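Local structure of mandelate racemase/muconate lactonizing enzyme family protein (Roseovarius sp. TM1035, 3T9P) at residues A[148-151]-A[152-155]; A[185-188]-A[189-193]. The protein is a putative mandelate racemase/muconate lactonizing enzyme family member of the enolase superfamily and probably acts as an isomerase or a related enzyme on an undetermined substrate. All blocks are in the same frame, centred on the assembly; numbering follows the deposited sequence.

Contact 1 of 2, residues A[148-151]-A[152-155]; sequences EDEA and ERFC
E150 reaches one turn along its helix to R153 and F154, and these three side chains make the tight part of the contact. E150 OE2 lies 2.6 Å from R153 NE, in a salt bridge with an N-H...O angle of 165°. The oxygen is met nearly along its C-O axis and sits in the guanidinium plane. A second bond, from R153 NH2 to the same E150 OE2, is weak at 3.1 Å. Carboxylate and guanidinium planes are 11° apart, so the two groups join nearly flat at the guanidinium edge. E150 OE1 is hydrogen-bonded to S140 OG, and R153 NH1 forms a salt bridge with E337. Both ends of the pair are thus held from outside the helix.

The E150 carboxylate also stacks on the F154 ring, with E150 OE2 3.6 Å from F154 CE1, over one face. Chi1 of -168° puts E150 CG beside the carbonyl carbon, where it lies over the F154 face in a CH-pi contact and the carboxylate can go on to R153. This is helix 147-161 of the beta-alpha-beta unit between strands 132-139 and 165-169, in the barrel of the enolase superfamily. F154 and A151 face helix 184-196. The loose side carries E148, D149 and E152, which are exposed. There no side chain of the three bonds across the segments. What joins them is the helical backbone bonding that runs all round, such as E152 N to E148 O at 3.1 Å.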
ATOM      1  N   GLU A 148      29.687 -12.837 -19.285  1.00 25.28           N
ATOM      2  CA  GLU A 148      30.791 -12.218 -19.943  1.00 24.83           C
ATOM      3  C   GLU A 148      30.604 -10.763 -20.249  1.00 23.32           C
ATOM      4  O   GLU A 148      31.469 -10.006 -20.048  1.00 23.02           O
ATOM      5  CB  GLU A 148      31.221 -13.063 -21.144  1.00 20.00           C
ATOM      6  CG  GLU A 148      31.562 -14.536 -20.755  1.00 20.00           C
ATOM      7  CD  GLU A 148      30.322 -15.465 -20.511  1.00 20.00           C
ATOM      8  OE1 GLU A 148      29.187 -15.105 -20.810  1.00 20.00           O
ATOM      9  OE2 GLU A 148      30.511 -16.591 -20.004  1.00 20.00           O
ATOM     10  N   ASP A 149      29.438 -10.392 -20.734  1.00 21.90           N
ATOM     11  CA  ASP A 149      29.130  -9.017 -20.954  1.00 21.95           C
ATOM     12  C   ASP A 149      29.070  -8.178 -19.661  1.00 21.00           C
ATOM     13  O   ASP A 149      29.513  -7.070 -19.642  1.00 22.01           O
ATOM     14  CB  ASP A 149      27.860  -8.871 -21.763  1.00 21.96           C
ATOM     15  CG  ASP A 149      28.063  -9.209 -23.241  1.00 28.51           C
ATOM     16  OD1 ASP A 149      29.182  -9.432 -23.668  1.00 28.20           O
ATOM     17  OD2 ASP A 149      27.100  -9.236 -23.963  1.00 29.09           O
ATOM     18  N   GLU A 150      28.494  -8.715 -18.611  1.00 21.03           N
ATOM     19  CA  GLU A 150      28.440  -8.032 -17.317  1.00 19.30           C
ATOM     20  C   GLU A 150      29.853  -7.844 -16.774  1.00 20.12           C
ATOM     21  O   GLU A 150      30.199  -6.804 -16.363  1.00 21.76           O
ATOM     22  CB  GLU A 150      27.582  -8.816 -16.322  1.00 20.00           C
ATOM     23  CG  GLU A 150      27.240  -8.047 -15.056  1.00 20.00           C
ATOM     24  CD  GLU A 150      26.283  -6.899 -15.314  1.00 20.00           C
ATOM     25  OE1 GLU A 150      25.095  -7.020 -14.953  1.00 20.00           O
ATOM     26  OE2 GLU A 150      26.720  -5.875 -15.881  1.00 20.00           O
ATOM     27  N   ALA A 151      30.684  -8.857 -16.887  1.00 21.06           N
ATOM     28  CA  ALA A 151      32.068  -8.764 -16.444  1.00 22.18           C
ATOM     29  C   ALA A 151      32.864  -7.717 -17.173  1.00 22.79           C
ATOM     30  O   ALA A 151      33.541  -6.936 -16.568  1.00 20.39           O
ATOM     31  CB  ALA A 151      32.744 -10.079 -16.578  1.00 21.83           C
ATOM     32  N   GLU A 152      32.710  -7.689 -18.492  1.00 24.12           N
ATOM     33  CA  GLU A 152      33.423  -6.738 -19.283  1.00 25.64           C
ATOM     34  C   GLU A 152      33.011  -5.324 -18.995  1.00 24.97           C
ATOM     35  O   GLU A 152      33.859  -4.479 -18.859  1.00 25.65           O
ATOM     36  CB  GLU A 152      33.373  -7.007 -20.797  1.00 25.46           C
ATOM     37  CG  GLU A 152      34.491  -6.264 -21.561  1.00 34.93           C
ATOM     38  CD  GLU A 152      35.885  -6.147 -20.785  1.00 47.69           C
ATOM     39  OE1 GLU A 152      36.561  -7.168 -20.533  1.00 45.40           O
ATOM     40  OE2 GLU A 152      36.294  -5.009 -20.435  1.00 50.64           O
ATOM     41  N   ARG A 153      31.717  -5.059 -18.872  1.00 22.39           N
ATOM     42  CA  ARG A 153      31.392  -3.663 -18.630  1.00 20.19           C
ATOM     43  C   ARG A 153      31.851  -3.278 -17.220  1.00 19.48           C
ATOM     44  O   ARG A 153      32.240  -2.147 -17.024  1.00 21.25           O
ATOM     45  CB  ARG A 153      29.931  -3.328 -18.939  1.00 20.22           C
ATOM     46  CG  ARG A 153      28.896  -3.877 -18.001  1.00 19.40           C
ATOM     47  CD  ARG A 153      27.532  -3.241 -18.341  1.00 18.27           C
ATOM     48  NE  ARG A 153      26.472  -3.845 -17.506  1.00 22.23           N
ATOM     49  CZ  ARG A 153      25.232  -3.384 -17.440  1.00 16.52           C
ATOM     50  NH1 ARG A 153      24.877  -2.274 -18.101  1.00 15.88           N
ATOM     51  NH2 ARG A 153      24.325  -4.039 -16.675  1.00 19.30           N
ATOM     52  N   PHE A 154      31.787  -4.207 -16.267  1.00 18.77           N
ATOM     53  CA  PHE A 154      32.219  -3.946 -14.889  1.00 19.21           C
ATOM     54  C   PHE A 154      33.736  -3.653 -14.865  1.00 22.00           C
ATOM     55  O   PHE A 154      34.188  -2.697 -14.180  1.00 21.58           O
ATOM     56  CB  PHE A 154      31.906  -5.131 -14.017  1.00 18.43           C
ATOM     57  CG  PHE A 154      30.493  -5.142 -13.431  1.00 18.69           C
ATOM     58  CD1 PHE A 154      29.563  -4.119 -13.728  1.00 15.61           C
ATOM     59  CD2 PHE A 154      30.120  -6.141 -12.548  1.00 17.21           C
ATOM     60  CE1 PHE A 154      28.309  -4.127 -13.121  1.00 16.87           C
ATOM     61  CE2 PHE A 154      28.792  -6.198 -11.981  1.00 17.76           C
ATOM     62  CZ  PHE A 154      27.893  -5.197 -12.263  1.00 16.24           C
ATOM     63  N   CYS A 155      34.528  -4.451 -15.599  1.00 22.38           N
ATOM     64  CA  CYS A 155      35.978  -4.182 -15.684  1.00 23.18           C
ATOM     65  C   CYS A 155      36.328  -2.780 -16.102  1.00 22.77           C
ATOM     66  O   CYS A 155      37.205  -2.160 -15.487  1.00 22.13           O
ATOM     67  CB  CYS A 155      36.698  -5.261 -16.534  1.00 24.46           C
ATOM     68  SG  CYS A 155      36.831  -6.744 -15.566  1.00 28.15           S
TER

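Contact 2 of 2, residues A[185-188]-A[189-193]; sequences TEAV and VPTVS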
ATOM      1  N   THR A 185      22.853 -18.372 -13.031  1.00 18.64           N
ATOM      2  CA  THR A 185      23.365 -18.036 -11.720  1.00 21.58           C
ATOM      3  C   THR A 185      24.706 -18.727 -11.437  1.00 22.45           C
ATOM      4  O   THR A 185      25.648 -18.147 -10.971  1.00 19.27           O
ATOM      5  CB  THR A 185      22.277 -18.284 -10.654  1.00 22.24           C
ATOM      6  OG1 THR A 185      21.204 -17.363 -10.856  1.00 24.16           O
ATOM      7  CG2 THR A 185      22.799 -18.108  -9.299  1.00 20.82           C
ATOM      8  N   GLU A 186      24.748 -19.983 -11.810  1.00 22.58           N
ATOM      9  CA  GLU A 186      25.964 -20.834 -11.666  1.00 23.05           C
ATOM     10  C   GLU A 186      27.133 -20.249 -12.390  1.00 21.66           C
ATOM     11  O   GLU A 186      28.254 -20.311 -11.867  1.00 23.93           O
ATOM     12  CB  GLU A 186      25.701 -22.315 -12.078  1.00 20.78           C
ATOM     13  CG  GLU A 186      24.891 -23.043 -11.051  1.00 25.99           C
ATOM     14  CD  GLU A 186      23.344 -22.820 -11.176  1.00 31.49           C
ATOM     15  OE1 GLU A 186      22.855 -22.202 -12.160  1.00 34.46           O
ATOM     16  OE2 GLU A 186      22.630 -23.329 -10.285  1.00 38.50           O
ATOM     17  N   ALA A 187      26.893 -19.593 -13.510  1.00 22.46           N
ATOM     18  CA  ALA A 187      27.914 -18.923 -14.261  1.00 21.50           C
ATOM     19  C   ALA A 187      28.227 -17.487 -13.869  1.00 21.76           C
ATOM     20  O   ALA A 187      29.475 -17.100 -13.880  1.00 19.69           O
ATOM     21  CB  ALA A 187      27.615 -18.983 -15.746  1.00 23.27           C
ATOM     22  N   VAL A 188      27.163 -16.711 -13.555  1.00 19.94           N
ATOM     23  CA  VAL A 188      27.313 -15.243 -13.438  1.00 20.03           C
ATOM     24  C   VAL A 188      28.130 -14.968 -12.132  1.00 19.71           C
ATOM     25  O   VAL A 188      28.860 -13.990 -12.052  1.00 20.12           O
ATOM     26  CB  VAL A 188      25.917 -14.484 -13.450  1.00 20.33           C
ATOM     27  CG1 VAL A 188      25.242 -14.569 -12.071  1.00 18.61           C
ATOM     28  CG2 VAL A 188      26.079 -13.096 -13.808  1.00 18.54           C
ATOM     29  N   VAL A 189      28.025 -15.857 -11.157  1.00 17.86           N
ATOM     30  CA  VAL A 189      28.547 -15.568  -9.820  1.00 18.77           C
ATOM     31  C   VAL A 189      30.109 -15.650  -9.923  1.00 19.80           C
ATOM     32  O   VAL A 189      30.809 -14.607  -9.727  1.00 18.72           O
ATOM     33  CB  VAL A 189      27.953 -16.518  -8.757  1.00 17.28           C
ATOM     34  CG1 VAL A 189      28.763 -16.473  -7.413  1.00 18.43           C
ATOM     35  CG2 VAL A 189      26.455 -16.242  -8.476  1.00 16.29           C
ATOM     36  N   PRO A 190      30.634 -16.846 -10.354  1.00 19.24           N
ATOM     37  CA  PRO A 190      32.144 -16.923 -10.485  1.00 21.13           C
ATOM     38  C   PRO A 190      32.689 -16.112 -11.640  1.00 21.49           C
ATOM     39  O   PRO A 190      33.739 -15.456 -11.513  1.00 22.44           O
ATOM     40  CB  PRO A 190      32.438 -18.470 -10.608  1.00 20.95           C
ATOM     41  CG  PRO A 190      31.180 -19.099 -11.215  1.00 20.59           C
ATOM     42  CD  PRO A 190      30.017 -18.185 -10.424  1.00 17.16           C
ATOM     43  N   THR A 191      31.955 -16.021 -12.741  1.00 18.92           N
ATOM     44  CA  THR A 191      32.515 -15.230 -13.838  1.00 19.54           C
ATOM     45  C   THR A 191      32.760 -13.764 -13.546  1.00 19.30           C
ATOM     46  O   THR A 191      33.775 -13.204 -13.982  1.00 18.77           O
ATOM     47  CB  THR A 191      31.582 -15.389 -15.159  1.00 20.12           C
ATOM     48  OG1 THR A 191      31.494 -16.770 -15.449  1.00 17.52           O
ATOM     49  CG2 THR A 191      32.072 -14.612 -16.328  1.00 20.73           C
ATOM     50  N   VAL A 192      31.772 -13.082 -12.971  1.00 18.32           N
ATOM     51  CA  VAL A 192      31.909 -11.648 -12.702  1.00 18.23           C
ATOM     52  C   VAL A 192      32.951 -11.450 -11.551  1.00 19.39           C
ATOM     53  O   VAL A 192      33.845 -10.583 -11.621  1.00 18.69           O
ATOM     54  CB  VAL A 192      30.509 -11.025 -12.361  1.00 17.61           C
ATOM     55  CG1 VAL A 192      30.648  -9.559 -11.936  1.00 19.53           C
ATOM     56  CG2 VAL A 192      29.642 -11.085 -13.596  1.00 16.45           C
ATOM     57  N   SER A 193      32.852 -12.295 -10.550  1.00 21.12           N
ATOM     58  CA  SER A 193      33.722 -12.199  -9.392  1.00 22.81           C
ATOM     59  C   SER A 193      35.221 -12.394  -9.778  1.00 22.77           C
ATOM     60  O   SER A 193      36.076 -11.558  -9.375  1.00 22.54           O
ATOM     61  CB  SER A 193      33.335 -13.264  -8.372  1.00 22.75           C
ATOM     62  OG  SER A 193      34.260 -13.227  -7.281  1.00 24.39           O
TER
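T191 folds back on A187 one turn earlier, and its side chain can be followed outward. T191 CB lies 3.0 Å from A187 O. From it OG1, beside the backbone N at chi1 -56°, turns back to the same oxygen, and T191 OG1 donates to A187 O a hydrogen bond of 2.6 Å. CG2 is the other branch, anti to the backbone N. The T191 side chain also touches P147 of helix 147-161. T191 N donates to A187 O as well, at 2.9 Å. The two donors come from opposite faces of the carbonyl plane, so the oxygen is gripped twice. A valine here has no hydroxyl, which would probably leave A187 O with the backbone N-H as its one donor from this position and set the side chain freer to turn.

This pair of hydrogen bonds lies next to a kink. P190 has no N-H to give to the turn before, and P190 CD rests 3.1 Å from E186 O instead. The segments belong to helix 184-196, the crossover helix of the beta-alpha-beta unit between strands 165-169 and 201-205 in the barrel domain. V189 N still bonds T185 O, but weakly, at 3.3 Å, while V189 CG2 comes 3.2 Å from that same T185 O.

On the buried side V188 and V192 lie side by side and point the same way, their CG2 methyls 4.1 Å apart. V192 N donates to V188 O at 3.2 Å. V188 O also takes a weak bond from W168 NE1. T185 OG1 is hydrogen-bonded to G171 N. On the outer side E186 makes a salt bridge with R214.

In the fold
Following the chain from the N terminus, contact 1 comes first, on helix 147-161 after strand 132-139. It closes no loop beyond a helical turn. The chain then runs through strand 165-169 to helix 184-196, where contact 2 closes another single turn. The two are in series, and neither nests in nor crosses the other. They still meet in space: the centres of contact 1 and contact 2 are about 11 Å apart. V192 of contact 2 joins them: V192 CG1 lies 3.5 Å from F154 CD2, and its CG2 packs by E150 and A151. The pair thus ties together two successive helices of the barrel domain, which flank strand 165-169 in sequence.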